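Local structure of UPF0130 protein PH1069 (Pyrococcus horikoshii, 2IT2) at the interface of chains A and B. The protein probably methylates the N-4 position of a demethylated wyosine derivative at position 37 of tRNA(Phe), using S-adenosyl-L-methionine as the methyl donor. Sequence-based numbering; all coordinates share one arbitrary frame. Chains: chain A/B, UPF0130 protein PH1069.

The interface of chains A and B. Residues chain A 156, 164-165, 169; chain B 169, 172.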
loop_
_atom_site.group_PDB
_atom_site.type_symbol
_atom_site.label_atom_id
_atom_site.label_comp_id
_atom_site.label_asym_id
_atom_site.label_seq_id
_atom_site.Cartn_x
_atom_site.Cartn_y
_atom_site.Cartn_z
ATOM N N LEU A 156 -0.122 -9.238 -14.221
ATOM C CA LEU A 156 -1.160 -9.597 -15.178
ATOM C C LEU A 156 -0.687 -10.793 -15.978
ATOM O O LEU A 156 0.354 -10.719 -16.618
ATOM C CB LEU A 156 -1.447 -8.413 -16.090
ATOM C CG LEU A 156 -2.489 -8.680 -17.168
ATOM C CD1 LEU A 156 -3.879 -8.723 -16.556
ATOM C CD2 LEU A 156 -2.406 -7.589 -18.206
ATOM N N PHE A 164 -1.220 -15.170 -21.299
ATOM C CA PHE A 164 -0.187 -14.504 -22.097
ATOM C C PHE A 164 1.242 -14.990 -21.846
ATOM O O PHE A 164 2.136 -14.771 -22.678
ATOM C CB PHE A 164 -0.216 -12.987 -21.857
ATOM C CG PHE A 164 -1.565 -12.355 -22.056
ATOM C CD1 PHE A 164 -2.399 -12.764 -23.091
ATOM C CD2 PHE A 164 -1.986 -11.314 -21.230
ATOM C CE1 PHE A 164 -3.637 -12.152 -23.298
ATOM C CE2 PHE A 164 -3.227 -10.697 -21.434
ATOM C CZ PHE A 164 -4.048 -11.115 -22.470
ATOM N N VAL A 165 1.459 -15.640 -20.708
ATOM C CA VAL A 165 2.789 -16.105 -20.321
ATOM C C VAL A 165 3.001 -17.619 -20.409
ATOM O O VAL A 165 2.044 -18.398 -20.448
ATOM C CB VAL A 165 3.135 -15.620 -18.869
ATOM C CG1 VAL A 165 2.908 -14.114 -18.745
ATOM C CG2 VAL A 165 2.279 -16.352 -17.849
ATOM N N TYR A 169 8.346 -18.381 -17.686
ATOM C CA TYR A 169 8.050 -17.067 -17.133
ATOM C C TYR A 169 7.401 -17.232 -15.763
ATOM O O TYR A 169 7.807 -16.570 -14.813
ATOM C CB TYR A 169 7.096 -16.289 -18.034
ATOM C CG TYR A 169 6.812 -14.878 -17.549
ATOM C CD1 TYR A 169 7.634 -13.822 -17.929
ATOM C CD2 TYR A 169 5.704 -14.597 -16.738
ATOM C CE1 TYR A 169 7.361 -12.522 -17.537
ATOM C CE2 TYR A 169 5.424 -13.285 -16.331
ATOM C CZ TYR A 169 6.259 -12.253 -16.747
ATOM O OH TYR A 169 5.998 -10.938 -16.457
ATOM N N TYR B 169 1.844 -9.190 -25.958
ATOM C CA TYR B 169 1.745 -9.108 -24.502
ATOM C C TYR B 169 2.043 -7.678 -24.083
ATOM O O TYR B 169 1.329 -7.127 -23.250
ATOM C CB TYR B 169 2.708 -10.107 -23.835
ATOM C CG TYR B 169 2.664 -10.183 -22.302
ATOM C CD1 TYR B 169 1.482 -9.982 -21.582
ATOM C CD2 TYR B 169 3.813 -10.496 -21.578
ATOM C CE1 TYR B 169 1.454 -10.095 -20.167
ATOM C CE2 TYR B 169 3.797 -10.609 -20.178
ATOM C CZ TYR B 169 2.617 -10.405 -19.477
ATOM O OH TYR B 169 2.632 -10.500 -18.092
ATOM N N LYS B 172 -1.013 -5.543 -24.527
ATOM C CA LYS B 172 -2.035 -5.772 -23.504
ATOM C C LYS B 172 -1.629 -5.095 -22.188
ATOM O O LYS B 172 -2.472 -4.510 -21.511
ATOM C CB LYS B 172 -2.246 -7.274 -23.268
ATOM C CG LYS B 172 -2.740 -8.051 -24.479
ATOM C CD LYS B 172 -4.104 -7.566 -24.931
ATOM C CE LYS B 172 -4.604 -8.365 -26.117
ATOM N NZ LYS B 172 -5.909 -7.839 -26.596
#
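B:Tyr169, near the start of helix 167-194 of its chain, reaches across the interface and gives its phenol OH as a hydrogen bond to the backbone carbonyl O of A:Leu156, 2.7 Å away. The carbonyl points almost straight at the hydroxyl (C=O...O angle 178°) and lies at the edge of the tyrosine ring, in its plane. The acceptor sits on strand 153-159 and belongs to the main chain, so the leucine side chain takes no part in this bond.

Apolar packing surrounds this bond. CB of A:Phe164 meets CD1 of the tyrosine ring at 3.5 Å, and the phenylalanine ring continues the contact through CD2, the two side chains crossing obliquely. With CG anti to its own carbonyl carbon (chi1 -53°), the phenylalanine ring extends past the tyrosine towards B:Lys172, one helical turn further on. There the far end of the ring, CZ, packs on the aliphatic CG of the lysine at 3.9 Å. Nearer the hydroxyl, CG1 of A:Val165 touches the tyrosine CZ at 3.8 Å. This methyl and the phenylalanine CB lie on the same side of the tyrosine ring plane, out towards its rim, so packing on that side and the bond at the hydroxyl end together limit the ring's movement.

Two polar atoms also come near without a hydrogen bond: the hydroxyls of A:Tyr169 and B:Tyr169, OH to OH 3.8 Å, with their side chains at about a right angle.

A phenylalanine in place of B:Tyr169 would probably leave the A:Leu156 carbonyl without its donor from chain B and remove the oxygen that lies against A:Val165 CG1. This small patch ties strand 153-159 and the loop after strand 162-163 of one subunit to the long C-terminal helix of the other, and may help hold together the dimer of the deposited assembly.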